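Local coordinates for protein beta-agarase D (PDB 4ASM) that hydrolyses the beta-1,4-linkages of agarose with retention of the anomeric configuration, here represented by its GH16 catalytic domain, at residues H187-Y199 against V302-F315. Residues are numbered along the deposited sequence; the frame is centred on the assembly and turned at random.
Sequences HHVFIRPPNFKDY and VIDPFNYLNNGRKF
Pro305 sets its CG-CD edge on one face of the Tyr199 ring, CD 3.6 Å from the ring centroid and nearly on the normal, CG over CE1 and CZ. Tyr199 CG stands anti to the backbone N (chi1 177°), beside the carbonyl carbon, and this places the ring against the proline; Phe306 CE2 meets CD1 of the same ring. A water joins Tyr199 OH to Val302 O, donating to the latter. Beside it, His187 NE2 gives a nearly straight hydrogen bond (2.9 Å, 168°) to an in-plane lone pair of Ile303 O. Phe315 turns its edge toward the face of the imidazole in an offset edge-to-face pair, planes at 84°. Val189 fills the middle: CG1 touches Leu309 CD1 at 3.7 Å and CG2 rests against Asp304 OD1. That carboxylate is turned back into its own loop, where OD1 and OD2 accept the backbone N-H groups of Tyr308 and Leu309. Strands 187-191 and 197-199 form an antiparallel hairpin at the edge of the GH16 beta-sandwich, and loop 302-315, with a type I turn at Asp304-Asn307, covers one side of it. On the other side, Phe190 touches Glu160, probably the catalytic nucleophile. Cutting Tyr199 back to an alanine would probably open a gap beside Pro305 and Phe306 and leave the water at Val302 O without its hydroxyl partner. Tyr308 is packed as tightly across the strands, its face under Lys197 CB (3.7 Å to the centroid) and its edge near Val189 O and Tyr199 N, while Ile191 CG1 meets its CB. Looser is the rim of this residue, where waters bridge Tyr308 OH to Asp198 O and Tyr308 O to Phe190 O, and the Lys197 chain leads away, NZ bonding weakly to Asn273.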
loop_
_atom_site.group_PDB
_atom_site.type_symbol
_atom_site.label_atom_id
_atom_site.label_comp_id
_atom_site.label_asym_id
_atom_site.label_seq_id
_atom_site.Cartn_x
_atom_site.Cartn_y
_atom_site.Cartn_z
ATOM N N HIS A 187 -0.176 3.756 -5.960
ATOM C CA HIS A 187 1.053 3.176 -6.495
ATOM C C HIS A 187 2.052 4.308 -6.450
ATOM O O HIS A 187 1.690 5.434 -6.161
ATOM C CB HIS A 187 0.854 2.648 -7.930
ATOM C CG HIS A 187 0.806 3.724 -8.973
ATOM N ND1 HIS A 187 -0.375 4.299 -9.397
ATOM C CD2 HIS A 187 1.795 4.326 -9.681
ATOM C CE1 HIS A 187 -0.111 5.200 -10.330
ATOM N NE2 HIS A 187 1.199 5.232 -10.530
ATOM N N HIS A 188 3.326 4.015 -6.703
ATOM C CA HIS A 188 4.287 5.101 -6.841
ATOM C C HIS A 188 5.214 4.785 -7.993
ATOM O O HIS A 188 5.524 3.627 -8.255
ATOM C CB HIS A 188 5.172 5.231 -5.599
ATOM C CG HIS A 188 4.539 5.902 -4.415
ATOM N ND1 HIS A 188 3.570 5.309 -3.626
ATOM C CD2 HIS A 188 4.828 7.084 -3.827
ATOM C CE1 HIS A 188 3.261 6.125 -2.630
ATOM N NE2 HIS A 188 4.013 7.207 -2.727
ATOM N N VAL A 189 5.694 5.846 -8.638
ATOM C CA VAL A 189 6.871 5.757 -9.498
ATOM C C VAL A 189 7.895 6.783 -9.013
ATOM O O VAL A 189 7.528 7.884 -8.590
ATOM C CB VAL A 189 6.548 5.900 -11.036
ATOM C CG1 VAL A 189 5.658 4.748 -11.500
ATOM C CG2 VAL A 189 5.938 7.277 -11.398
ATOM N N PHE A 190 9.176 6.418 -9.094
ATOM C CA PHE A 190 10.260 7.276 -8.564
ATOM C C PHE A 190 11.361 7.492 -9.569
ATOM O O PHE A 190 11.700 6.594 -10.321
ATOM C CB PHE A 190 10.941 6.628 -7.348
ATOM C CG PHE A 190 10.025 6.376 -6.175
ATOM C CD1 PHE A 190 9.847 7.340 -5.191
ATOM C CD2 PHE A 190 9.382 5.139 -6.042
ATOM C CE1 PHE A 190 8.988 7.082 -4.090
ATOM C CE2 PHE A 190 8.559 4.881 -4.956
ATOM C CZ PHE A 190 8.368 5.853 -3.990
ATOM N N ILE A 191 11.948 8.683 -9.520
ATOM C CA ILE A 191 13.346 8.831 -9.919
ATOM C C ILE A 191 14.155 8.738 -8.632
ATOM O O ILE A 191 13.850 9.402 -7.650
ATOM C CB ILE A 191 13.647 10.187 -10.589
ATOM C CG1 ILE A 191 12.648 10.475 -11.698
ATOM C CG2 ILE A 191 15.074 10.167 -11.173
ATOM C CD1 ILE A 191 12.982 11.731 -12.543
ATOM N N ARG A 192 15.176 7.883 -8.645
ATOM C CA ARG A 192 16.042 7.705 -7.489
ATOM C C ARG A 192 17.009 8.879 -7.380
ATOM O O ARG A 192 17.231 9.575 -8.374
ATOM C CB ARG A 192 16.858 6.406 -7.603
ATOM C CG ARG A 192 16.096 5.100 -7.831
ATOM C CD ARG A 192 14.975 4.925 -6.842
ATOM N NE ARG A 192 15.438 5.146 -5.477
ATOM C CZ ARG A 192 14.642 5.405 -4.446
ATOM N NH1 ARG A 192 13.316 5.470 -4.599
ATOM N NH2 ARG A 192 15.185 5.606 -3.253
ATOM N N PRO A 193 17.591 9.100 -6.188
ATOM C CA PRO A 193 18.680 10.077 -6.128
ATOM C C PRO A 193 19.709 9.773 -7.212
ATOM O O PRO A 193 19.936 8.599 -7.531
ATOM C CB PRO A 193 19.280 9.827 -4.750
ATOM C CG PRO A 193 18.100 9.410 -3.925
ATOM C CD PRO A 193 17.328 8.512 -4.859
ATOM N N PRO A 194 20.371 10.814 -7.745
ATOM C CA PRO A 194 20.365 12.211 -7.278
ATOM C C PRO A 194 19.115 13.057 -7.547
ATOM O O PRO A 194 18.806 13.965 -6.752
ATOM C CB PRO A 194 21.569 12.823 -8.004
ATOM C CG PRO A 194 21.773 11.978 -9.236
ATOM C CD PRO A 194 21.304 10.592 -8.870
ATOM N N ASN A 195 18.418 12.790 -8.652
ATOM C CA ASN A 195 17.268 13.603 -9.041
ATOM C C ASN A 195 15.969 13.040 -8.471
ATOM O O ASN A 195 15.053 12.683 -9.224
ATOM C CB ASN A 195 17.173 13.726 -10.563
ATOM C CG ASN A 195 16.137 14.745 -11.005
ATOM O OD1 ASN A 195 15.770 15.641 -10.263
ATOM N ND2 ASN A 195 15.639 14.578 -12.220
ATOM N N PHE A 196 15.901 12.951 -7.146
ATOM C CA PHE A 196 14.787 12.258 -6.493
ATOM C C PHE A 196 13.443 12.920 -6.780
ATOM O O PHE A 196 13.256 14.124 -6.535
ATOM C CB PHE A 196 14.985 12.158 -4.979
ATOM C CG PHE A 196 13.853 11.440 -4.289
ATOM C CD1 PHE A 196 13.738 10.062 -4.389
ATOM C CD2 PHE A 196 12.874 12.156 -3.608
ATOM C CE1 PHE A 196 12.691 9.391 -3.770
ATOM C CE2 PHE A 196 11.810 11.487 -2.989
ATOM C CZ PHE A 196 11.729 10.100 -3.087
ATOM N N LYS A 197 12.514 12.105 -7.281
ATOM C CA LYS A 197 11.126 12.522 -7.507
ATOM C C LYS A 197 10.198 11.361 -7.191
ATOM O O LYS A 197 10.539 10.205 -7.428
ATOM C CB LYS A 197 10.911 12.962 -8.954
ATOM C CG LYS A 197 11.777 14.135 -9.357
ATOM C CD LYS A 197 11.389 14.701 -10.692
ATOM C CE LYS A 197 12.326 15.833 -11.086
ATOM N NZ LYS A 197 12.134 17.035 -10.246
ATOM N N ASP A 198 9.015 11.699 -6.678
ATOM C CA ASP A 198 8.034 10.704 -6.246
ATOM C C ASP A 198 6.663 11.097 -6.789
ATOM O O ASP A 198 6.199 12.204 -6.551
ATOM C CB ASP A 198 8.034 10.686 -4.714
ATOM C CG ASP A 198 7.037 9.695 -4.115
ATOM O OD1 ASP A 198 6.404 8.926 -4.855
ATOM O OD2 ASP A 198 6.896 9.696 -2.878
ATOM N N TYR A 199 6.050 10.201 -7.555
ATOM C CA TYR A 199 4.652 10.364 -7.972
ATOM C C TYR A 199 3.757 9.255 -7.400
ATOM O O TYR A 199 4.119 8.091 -7.429
ATOM C CB TYR A 199 4.524 10.342 -9.493
ATOM C CG TYR A 199 3.074 10.426 -9.896
ATOM C CD1 TYR A 199 2.412 11.647 -9.858
ATOM C CD2 TYR A 199 2.360 9.284 -10.256
ATOM C CE1 TYR A 199 1.058 11.752 -10.180
ATOM C CE2 TYR A 199 0.994 9.362 -10.589
ATOM C CZ TYR A 199 0.361 10.608 -10.546
ATOM O OH TYR A 199 -0.969 10.721 -10.888
ATOM N N VAL A 302 -1.882 8.202 -16.009
ATOM C CA VAL A 302 -2.229 8.072 -14.594
ATOM C C VAL A 302 -1.248 7.130 -13.892
ATOM O O VAL A 302 -1.341 6.914 -12.691
ATOM C CB VAL A 302 -3.695 7.594 -14.380
ATOM C CG1 VAL A 302 -4.681 8.655 -14.862
ATOM C CG2 VAL A 302 -3.969 6.252 -15.048
ATOM N N ILE A 303 -0.313 6.567 -14.658
ATOM C CA ILE A 303 0.765 5.734 -14.105
ATOM C C ILE A 303 2.003 6.586 -13.808
ATOM O O ILE A 303 2.476 6.625 -12.679
ATOM C CB ILE A 303 1.145 4.557 -15.058
ATOM C CG1 ILE A 303 -0.064 3.659 -15.390
ATOM C CG2 ILE A 303 2.316 3.721 -14.477
ATOM C CD1 ILE A 303 -0.809 3.066 -14.209
ATOM N N ASP A 304 2.489 7.295 -14.833
ATOM C CA ASP A 304 3.746 8.046 -14.766
ATOM C C ASP A 304 3.573 9.334 -15.597
ATOM O O ASP A 304 4.110 9.432 -16.713
ATOM C CB ASP A 304 4.862 7.161 -15.338
ATOM C CG ASP A 304 6.242 7.781 -15.222
ATOM O OD1 ASP A 304 6.386 8.756 -14.467
ATOM O OD2 ASP A 304 7.167 7.248 -15.889
ATOM N N PRO A 305 2.788 10.305 -15.088
ATOM C CA PRO A 305 2.468 11.501 -15.889
ATOM C C PRO A 305 3.689 12.323 -16.245
ATOM O O PRO A 305 3.652 13.045 -17.249
ATOM C CB PRO A 305 1.525 12.314 -14.972
ATOM C CG PRO A 305 1.763 11.789 -13.580
ATOM C CD PRO A 305 2.115 10.321 -13.781
ATOM N N PHE A 306 4.739 12.241 -15.424
ATOM C CA PHE A 306 5.953 13.066 -15.596
ATOM C C PHE A 306 7.177 12.304 -16.134
ATOM O O PHE A 306 8.286 12.838 -16.116
ATOM C CB PHE A 306 6.257 13.814 -14.301
ATOM C CG PHE A 306 5.056 14.484 -13.714
ATOM C CD1 PHE A 306 4.304 15.369 -14.480
ATOM C CD2 PHE A 306 4.647 14.214 -12.417
ATOM C CE1 PHE A 306 3.156 15.988 -13.956
ATOM C CE2 PHE A 306 3.501 14.835 -11.881
ATOM C CZ PHE A 306 2.771 15.740 -12.648
ATOM N N ASN A 307 6.956 11.080 -16.603
ATOM C CA ASN A 307 7.984 10.296 -17.291
ATOM C C ASN A 307 9.171 9.969 -16.404
ATOM O O ASN A 307 10.325 9.906 -16.870
ATOM C CB ASN A 307 8.449 11.021 -18.563
ATOM C CG ASN A 307 9.169 10.103 -19.516
ATOM O OD1 ASN A 307 8.844 8.924 -19.627
ATOM N ND2 ASN A 307 10.176 10.638 -20.214
ATOM N N TYR A 308 8.896 9.734 -15.122
ATOM C CA TYR A 308 9.964 9.422 -14.161
ATOM C C TYR A 308 10.702 8.131 -14.534
ATOM O O TYR A 308 11.909 7.993 -14.264
ATOM C CB TYR A 308 9.384 9.277 -12.748
ATOM C CG TYR A 308 8.932 10.564 -12.099
ATOM C CD1 TYR A 308 9.135 11.809 -12.711
ATOM C CD2 TYR A 308 8.267 10.536 -10.867
ATOM C CE1 TYR A 308 8.689 12.992 -12.095
ATOM C CE2 TYR A 308 7.828 11.673 -10.260
ATOM C CZ TYR A 308 8.032 12.919 -10.865
ATOM O OH TYR A 308 7.565 14.025 -10.207
ATOM N N LEU A 309 9.988 7.178 -15.128
ATOM C CA LEU A 309 10.559 5.862 -15.460
ATOM C C LEU A 309 11.291 5.862 -16.799
ATOM O O LEU A 309 12.040 4.910 -17.115
ATOM C CB LEU A 309 9.485 4.762 -15.450
ATOM C CG LEU A 309 8.694 4.607 -14.145
ATOM C CD1 LEU A 309 7.714 3.460 -14.275
ATOM C CD2 LEU A 309 9.642 4.401 -12.934
ATOM N N ASN A 310 11.039 6.907 -17.589
ATOM C CA ASN A 310 11.549 6.994 -18.964
ATOM C C ASN A 310 11.434 5.665 -19.722
ATOM O O ASN A 310 12.395 5.219 -20.371
ATOM C CB ASN A 310 13.000 7.499 -18.972
ATOM C CG ASN A 310 13.421 7.997 -20.339
ATOM O OD1 ASN A 310 12.597 8.476 -21.116
ATOM N ND2 ASN A 310 14.710 7.883 -20.640
ATOM N N ASN A 311 10.267 5.026 -19.649
ATOM C CA ASN A 311 10.120 3.669 -20.159
ATOM C C ASN A 311 8.818 3.422 -20.910
ATOM O O ASN A 311 8.415 2.271 -21.095
ATOM C CB ASN A 311 10.282 2.646 -19.005
ATOM C CG ASN A 311 9.029 2.508 -18.145
ATOM O OD1 ASN A 311 8.119 3.339 -18.221
ATOM N ND2 ASN A 311 8.988 1.481 -17.307
ATOM N N GLY A 312 8.161 4.493 -21.338
ATOM C CA GLY A 312 6.844 4.342 -21.952
ATOM C C GLY A 312 5.712 4.433 -20.938
ATOM O O GLY A 312 4.578 4.074 -21.263
ATOM N N ARG A 313 6.035 4.914 -19.729
ATOM C CA ARG A 313 5.059 5.255 -18.664
ATOM C C ARG A 313 4.282 4.018 -18.243
ATOM O O ARG A 313 3.046 3.978 -18.252
ATOM C CB ARG A 313 4.137 6.387 -19.115
ATOM C CG ARG A 313 4.918 7.612 -19.516
ATOM C CD ARG A 313 4.015 8.580 -20.254
ATOM N NE ARG A 313 4.768 9.630 -20.934
ATOM C CZ ARG A 313 5.161 10.777 -20.386
ATOM N NH1 ARG A 313 4.907 11.075 -19.117
ATOM N NH2 ARG A 313 5.825 11.659 -21.133
ATOM N N LYS A 314 5.034 2.999 -17.862
ATOM C CA LYS A 314 4.444 1.709 -17.587
ATOM C C LYS A 314 5.248 0.989 -16.515
ATOM O O LYS A 314 6.424 1.305 -16.273
ATOM C CB LYS A 314 4.357 0.878 -18.876
ATOM C CG LYS A 314 5.701 0.517 -19.518
ATOM C CD LYS A 314 5.483 -0.313 -20.788
ATOM C CE LYS A 314 5.372 0.563 -22.018
ATOM N NZ LYS A 314 4.712 -0.135 -23.158
ATOM N N PHE A 315 4.599 0.033 -15.868
ATOM C CA PHE A 315 5.291 -0.869 -14.974
ATOM C C PHE A 315 6.049 -1.888 -15.825
ATOM O O PHE A 315 5.593 -2.303 -16.901
ATOM C CB PHE A 315 4.287 -1.555 -14.053
ATOM C CG PHE A 315 3.511 -0.602 -13.182
ATOM C CD1 PHE A 315 4.146 0.095 -12.146
ATOM C CD2 PHE A 315 2.147 -0.402 -13.389
ATOM C CE1 PHE A 315 3.434 0.975 -11.335
ATOM C CE2 PHE A 315 1.412 0.489 -12.577
ATOM C CZ PHE A 315 2.081 1.186 -11.539
HETATM O O HOH W 1 13.204 6.135 -12.527
HETATM O O HOH W 2 5.262 13.991 -8.538
HETATM O O HOH W 3 -2.430 8.616 -10.787
#